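Local coordinates for NADP-dependent glyceraldehyde-3-phosphate dehydrogenase (Bacillus halodurans, PDB 3PRL), which probably oxidises glyceraldehyde 3-phosphate to 3-phosphoglycerate without phosphorylation, using NADP+, as a member of the aldehyde dehydrogenase family, at residues 77-91 against 107-121. Residues are numbered along the deposited sequence; the frame is centred on the assembly and turned at random. Where two conformers were deposited one is given.
Sequences LYAWADLLEERKEII and IGEVSRTADIIRHTA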
loop_
_atom_site.group_PDB
_atom_site.type_symbol
_atom_site.label_atom_id
_atom_site.label_comp_id
_atom_site.label_asym_id
_atom_site.label_seq_id
_atom_site.Cartn_x
_atom_site.Cartn_y
_atom_site.Cartn_z
ATOM N N LEU D 77 8.795 23.547 3.381
ATOM C CA LEU D 77 9.519 22.959 2.267
ATOM C C LEU D 77 9.171 23.679 0.976
ATOM O O LEU D 77 10.071 24.115 0.280
ATOM C CB LEU D 77 9.284 21.441 2.169
ATOM C CG LEU D 77 10.300 20.549 2.891
ATOM C CD1 LEU D 77 10.364 20.804 4.398
ATOM C CD2 LEU D 77 10.027 19.057 2.606
ATOM N N TYR D 78 7.869 23.803 0.695
ATOM C CA TYR D 78 7.357 24.555 -0.446
ATOM C C TYR D 78 8.040 25.922 -0.515
ATOM O O TYR D 78 8.565 26.305 -1.551
ATOM C CB TYR D 78 5.833 24.766 -0.344
ATOM C CG TYR D 78 4.959 23.523 -0.459
ATOM C CD1 TYR D 78 5.422 22.370 -1.076
ATOM C CD2 TYR D 78 3.647 23.529 0.013
ATOM C CE1 TYR D 78 4.622 21.243 -1.194
ATOM C CE2 TYR D 78 2.834 22.405 -0.101
ATOM C CZ TYR D 78 3.331 21.263 -0.704
ATOM O OH TYR D 78 2.539 20.140 -0.825
ATOM N N ALA D 79 8.032 26.645 0.613
ATOM C CA ALA D 79 8.622 28.001 0.702
ATOM C C ALA D 79 10.110 28.013 0.386
ATOM O O ALA D 79 10.600 28.896 -0.317
ATOM C CB ALA D 79 8.381 28.613 2.082
ATOM N N TRP D 80 10.817 27.010 0.898
ATOM C CA TRP D 80 12.244 26.868 0.654
ATOM C C TRP D 80 12.482 26.619 -0.830
ATOM O O TRP D 80 13.351 27.235 -1.424
ATOM C CB TRP D 80 12.779 25.717 1.507
ATOM C CG TRP D 80 14.227 25.379 1.364
ATOM C CD1 TRP D 80 15.248 26.207 0.984
ATOM C CD2 TRP D 80 14.824 24.114 1.654
ATOM N NE1 TRP D 80 16.437 25.526 1.007
ATOM C CE2 TRP D 80 16.207 24.240 1.417
ATOM C CE3 TRP D 80 14.322 22.887 2.106
ATOM C CZ2 TRP D 80 17.097 23.179 1.600
ATOM C CZ3 TRP D 80 15.197 21.836 2.280
ATOM C CH2 TRP D 80 16.570 21.988 2.036
ATOM N N ALA D 81 11.687 25.719 -1.411
ATOM C CA ALA D 81 11.789 25.367 -2.829
ATOM C C ALA D 81 11.579 26.592 -3.706
ATOM O O ALA D 81 12.349 26.822 -4.654
ATOM C CB ALA D 81 10.800 24.300 -3.180
ATOM N N ASP D 82 10.544 27.370 -3.384
ATOM C CA ASP D 82 10.258 28.605 -4.121
ATOM C C ASP D 82 11.452 29.560 -4.114
ATOM O O ASP D 82 11.863 30.051 -5.167
ATOM C CB ASP D 82 9.011 29.316 -3.565
ATOM C CG ASP D 82 7.768 28.427 -3.560
ATOM O OD1 ASP D 82 7.812 27.286 -4.071
ATOM O OD2 ASP D 82 6.734 28.875 -3.030
ATOM N N LEU D 83 12.001 29.813 -2.930
ATOM C CA LEU D 83 13.145 30.708 -2.795
ATOM C C LEU D 83 14.384 30.187 -3.523
ATOM O O LEU D 83 15.150 30.978 -4.046
ATOM C CB LEU D 83 13.479 30.996 -1.320
ATOM C CG LEU D 83 12.449 31.636 -0.377
ATOM C CD1 LEU D 83 13.130 32.137 0.909
ATOM C CD2 LEU D 83 11.639 32.765 -1.022
ATOM N N LEU D 84 14.596 28.870 -3.550
ATOM C CA LEU D 84 15.741 28.337 -4.301
ATOM C C LEU D 84 15.571 28.605 -5.807
ATOM O O LEU D 84 16.453 29.160 -6.454
ATOM C CB LEU D 84 15.991 26.843 -4.005
ATOM C CG LEU D 84 16.399 26.407 -2.582
ATOM C CD1 LEU D 84 16.370 24.875 -2.392
ATOM C CD2 LEU D 84 17.742 26.939 -2.147
ATOM N N GLU D 85 14.413 28.239 -6.341
ATOM C CA GLU D 85 14.055 28.475 -7.739
ATOM C C GLU D 85 14.233 29.944 -8.129
ATOM O O GLU D 85 14.828 30.257 -9.165
ATOM C CB GLU D 85 12.606 28.057 -7.918
ATOM C CG GLU D 85 12.016 28.196 -9.289
ATOM C CD GLU D 85 10.699 27.455 -9.346
ATOM O OE1 GLU D 85 9.642 28.112 -9.219
ATOM O OE2 GLU D 85 10.726 26.212 -9.454
ATOM N N GLU D 86 13.703 30.827 -7.284
ATOM C CA GLU D 86 13.912 32.266 -7.368
ATOM C C GLU D 86 15.398 32.639 -7.467
ATOM O O GLU D 86 15.762 33.548 -8.219
ATOM C CB GLU D 86 13.263 32.942 -6.150
ATOM C CG GLU D 86 13.404 34.453 -6.097
ATOM C CD GLU D 86 12.610 35.088 -4.962
ATOM O OE1 GLU D 86 11.426 34.723 -4.770
ATOM O OE2 GLU D 86 13.175 35.966 -4.272
ATOM N N ARG D 87 16.247 31.946 -6.711
ATOM C CA ARG D 87 17.689 32.235 -6.704
ATOM C C ARG D 87 18.485 31.275 -7.599
ATOM O O ARG D 87 19.671 31.006 -7.351
ATOM C CB ARG D 87 18.231 32.256 -5.266
ATOM C CG ARG D 87 17.595 33.353 -4.418
ATOM C CD ARG D 87 17.766 33.150 -2.921
ATOM N NE ARG D 87 16.944 34.099 -2.162
ATOM C CZ ARG D 87 16.923 34.195 -0.836
ATOM N NH1 ARG D 87 17.684 33.412 -0.088
ATOM N NH2 ARG D 87 16.139 35.092 -0.257
ATOM N N LYS D 88 17.815 30.772 -8.638
ATOM C CA LYS D 88 18.428 29.942 -9.680
ATOM C C LYS D 88 19.840 30.411 -10.012
ATOM O O LYS D 88 20.805 29.650 -9.924
ATOM C CB LYS D 88 17.595 30.024 -10.972
ATOM C CG LYS D 88 16.739 28.822 -11.293
ATOM C CD LYS D 88 16.347 28.764 -12.789
ATOM C CE LYS D 88 15.300 29.801 -13.192
ATOM N NZ LYS D 88 15.890 31.157 -13.476
ATOM N N GLU D 89 19.923 31.686 -10.381
ATOM C CA GLU D 89 21.085 32.269 -11.027
ATOM C C GLU D 89 22.203 32.574 -10.048
ATOM O O GLU D 89 23.375 32.411 -10.375
ATOM C CB GLU D 89 20.675 33.549 -11.772
ATOM C CG GLU D 89 20.100 33.316 -13.172
ATOM C CD GLU D 89 18.718 32.668 -13.176
ATOM O OE1 GLU D 89 17.821 33.134 -12.440
ATOM O OE2 GLU D 89 18.521 31.693 -13.934
ATOM N N ILE D 90 21.832 33.032 -8.858
ATOM C CA ILE D 90 22.790 33.381 -7.813
ATOM C C ILE D 90 23.442 32.109 -7.273
ATOM O O ILE D 90 24.657 31.971 -7.276
ATOM C CB ILE D 90 22.099 34.151 -6.659
ATOM C CG1 ILE D 90 21.545 35.496 -7.169
ATOM C CG2 ILE D 90 23.060 34.306 -5.454
ATOM C CD1 ILE D 90 20.507 36.156 -6.266
ATOM N N ILE D 91 22.612 31.178 -6.819
ATOM C CA ILE D 91 23.096 29.923 -6.264
ATOM C C ILE D 91 23.825 29.146 -7.359
ATOM O O ILE D 91 24.983 28.766 -7.182
ATOM C CB ILE D 91 21.932 29.129 -5.612
ATOM C CG1 ILE D 91 21.259 29.990 -4.545
ATOM C CG2 ILE D 91 22.418 27.822 -4.989
ATOM C CD1 ILE D 91 20.141 29.298 -3.810
ATOM N N ILE D 107 23.072 25.601 -12.531
ATOM C CA ILE D 107 21.753 26.209 -12.332
ATOM C C ILE D 107 20.704 25.120 -12.347
ATOM O O ILE D 107 19.745 25.197 -11.603
ATOM C CB ILE D 107 21.386 27.241 -13.434
ATOM C CG1 ILE D 107 22.468 28.304 -13.569
ATOM C CG2 ILE D 107 20.029 27.883 -13.134
ATOM C CD1 ILE D 107 22.546 28.904 -14.970
ATOM N N GLY D 108 20.907 24.117 -13.205
ATOM C CA GLY D 108 20.025 22.962 -13.352
ATOM C C GLY D 108 19.941 22.171 -12.058
ATOM O O GLY D 108 18.889 21.621 -11.727
ATOM N N GLU D 109 21.054 22.140 -11.326
ATOM C CA GLU D 109 21.121 21.499 -10.026
ATOM C C GLU D 109 20.182 22.155 -9.025
ATOM O O GLU D 109 19.498 21.453 -8.285
ATOM C CB GLU D 109 22.547 21.511 -9.469
ATOM C CG GLU D 109 22.616 20.996 -8.032
ATOM C CD GLU D 109 24.017 20.730 -7.535
ATOM O OE1 GLU D 109 24.999 21.014 -8.266
ATOM O OE2 GLU D 109 24.122 20.240 -6.399
ATOM N N VAL D 110 20.164 23.488 -9.005
ATOM C CA VAL D 110 19.239 24.243 -8.153
ATOM C C VAL D 110 17.763 24.010 -8.561
ATOM O O VAL D 110 16.915 23.829 -7.690
ATOM C CB VAL D 110 19.550 25.775 -8.124
ATOM C CG1 VAL D 110 18.791 26.463 -6.995
ATOM C CG2 VAL D 110 21.057 26.045 -8.001
ATOM N N SER D 111 17.470 24.017 -9.867
ATOM C CA SER D 111 16.094 23.777 -10.366
ATOM C C SER D 111 15.594 22.427 -9.902
ATOM O O SER D 111 14.500 22.317 -9.340
ATOM C CB SER D 111 16.014 23.798 -11.893
ATOM O OG SER D 111 16.448 25.023 -12.424
ATOM N N ARG D 112 16.414 21.407 -10.135
ATOM C CA ARG D 112 16.040 20.039 -9.812
ATOM C C ARG D 112 15.876 19.894 -8.302
ATOM O O ARG D 112 15.003 19.162 -7.853
ATOM C CB ARG D 112 17.056 19.029 -10.373
ATOM C CG ARG D 112 16.663 17.554 -10.172
ATOM C CD ARG D 112 17.520 16.587 -11.012
ATOM N NE ARG D 112 17.679 15.292 -10.351
ATOM C CZ ARG D 112 18.484 14.308 -10.768
ATOM N NH1 ARG D 112 19.221 14.452 -11.866
ATOM N NH2 ARG D 112 18.557 13.170 -10.076
ATOM N N THR D 113 16.718 20.604 -7.540
ATOM C CA THR D 113 16.682 20.559 -6.078
ATOM C C THR D 113 15.302 20.959 -5.538
ATOM O O THR D 113 14.729 20.239 -4.712
ATOM C CB THR D 113 17.831 21.414 -5.430
ATOM O OG1 THR D 113 19.088 20.745 -5.579
ATOM C CG2 THR D 113 17.594 21.655 -3.951
ATOM N N ALA D 114 14.778 22.095 -6.014
ATOM C CA ALA D 114 13.441 22.571 -5.616
ATOM C C ALA D 114 12.359 21.592 -6.031
ATOM O O ALA D 114 11.360 21.415 -5.333
ATOM C CB ALA D 114 13.148 23.972 -6.182
ATOM N N ASP D 115 12.579 20.940 -7.163
ATOM C CA ASP D 115 11.693 19.888 -7.623
ATOM C C ASP D 115 11.693 18.690 -6.679
ATOM O O ASP D 115 10.626 18.119 -6.417
ATOM C CB ASP D 115 12.060 19.450 -9.033
ATOM C CG ASP D 115 11.719 20.498 -10.082
ATOM O OD1 ASP D 115 10.945 21.447 -9.791
ATOM O OD2 ASP D 115 12.221 20.356 -11.210
ATOM N N ILE D 116 12.869 18.317 -6.164
ATOM C CA ILE D 116 12.973 17.231 -5.178
ATOM C C ILE D 116 12.345 17.606 -3.837
ATOM O O ILE D 116 11.697 16.763 -3.190
ATOM C CB ILE D 116 14.445 16.760 -4.947
ATOM C CG1 ILE D 116 14.935 15.914 -6.122
ATOM C CG2 ILE D 116 14.554 15.898 -3.709
ATOM C CD1 ILE D 116 16.456 16.048 -6.371
ATOM N N ILE D 117 12.534 18.850 -3.418
ATOM C CA ILE D 117 11.995 19.335 -2.159
ATOM C C ILE D 117 10.453 19.387 -2.192
ATOM O O ILE D 117 9.804 19.036 -1.206
ATOM C CB ILE D 117 12.609 20.706 -1.782
ATOM C CG1 ILE D 117 14.106 20.548 -1.459
ATOM C CG2 ILE D 117 11.855 21.387 -0.625
ATOM C CD1 ILE D 117 14.868 21.824 -1.525
ATOM N N ARG D 118 9.870 19.810 -3.319
ATOM C CA ARG D 118 8.402 19.880 -3.406
ATOM C C ARG D 118 7.775 18.491 -3.406
ATOM O O ARG D 118 6.806 18.246 -2.702
ATOM C CB ARG D 118 7.956 20.693 -4.619
ATOM C CG ARG D 118 8.329 22.156 -4.509
ATOM C CD ARG D 118 7.419 23.003 -5.337
ATOM N NE ARG D 118 8.152 24.084 -5.974
ATOM C CZ ARG D 118 8.725 23.987 -7.167
ATOM N NH1 ARG D 118 8.648 22.850 -7.862
ATOM N NH2 ARG D 118 9.372 25.034 -7.668
ATOM N N HIS D 119 8.361 17.583 -4.176
ATOM C CA HIS D 119 7.868 16.213 -4.323
ATOM C C HIS D 119 8.001 15.392 -3.047
ATOM O O HIS D 119 7.173 14.518 -2.788
ATOM C CB HIS D 119 8.595 15.525 -5.465
ATOM C CG HIS D 119 7.861 14.348 -6.016
ATOM N ND1 HIS D 119 7.013 14.440 -7.098
ATOM C CD2 HIS D 119 7.833 13.054 -5.622
ATOM C CE1 HIS D 119 6.502 13.251 -7.353
ATOM N NE2 HIS D 119 6.980 12.395 -6.469
ATOM N N THR D 120 9.063 15.676 -2.285
ATOM C CA THR D 120 9.325 15.144 -0.949
ATOM C C THR D 120 8.269 15.634 0.040
ATOM O O THR D 120 7.752 14.849 0.848
ATOM C CB THR D 120 10.755 15.591 -0.430
ATOM O OG1 THR D 120 11.787 14.970 -1.203
ATOM C CG2 THR D 120 10.975 15.220 1.010
ATOM N N ALA D 121 8.023 16.946 0.031
ATOM C CA ALA D 121 6.932 17.534 0.835
ATOM C C ALA D 121 5.583 16.831 0.607
ATOM O O ALA D 121 4.955 16.389 1.579
ATOM C CB ALA D 121 6.805 19.011 0.577
#
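Ile117 fits as a knob into a hole formed by Leu77, Trp80, Ala81 and Leu84, where helix 77-86 runs antiparallel to helix 107-121, at 168° with the axes 8.6 Å apart. Its CG2, anti to the backbone N, lies against the CB atoms of Leu77 and Ala81, while CG1 carries CD1 over the face of the Trp80 indole, 3.7 Å from the centroid of the six-membered ring and 6° off its normal, a CH-pi contact. Leu84 CD1 lies over the same face and meets Ile117 CD1 at 3.5 Å. Trp80 suits this place because its ring closes the hole broadly while NE1 donates a hydrogen bond to the carbonyl oxygen of Met198, in helix 192-204; an alanine here would probably leave Ile117 CD1 without its aromatic floor and open a gap toward that helix. Alanines stand where the backbones come closest, Ala81 and Ala114, their CB atoms 3.8 Å apart.

Toward the C-terminal end of helix 77-86, Val110 directs its CB at that helix and is likewise split: CG1 rests on the carbonyl oxygen and CB of Leu84, CG2 on Ile91 CG2, so a beta-branched residue spans both helices of 77-91. The apolar side continues onto the part of the chain carrying NADP+-binding residues, Leu77 meeting Val178 of helix 167-178 and Leu84 meeting Ala201 of helix 192-204.

Arg118 closes the more open flank. Its chain, bent at chi3, turns the guanidinium toward acids of both helices. NH2 forms a salt bridge with Glu85 OE2 at 2.5 Å, but the N-H...O angle of 129° makes the hydrogen bond weak; Asp82 adds a long ion pair through NE, Asp115 a weak bond to NH1. One arginine thus probably offsets part of their negative charge beside an apolar seam.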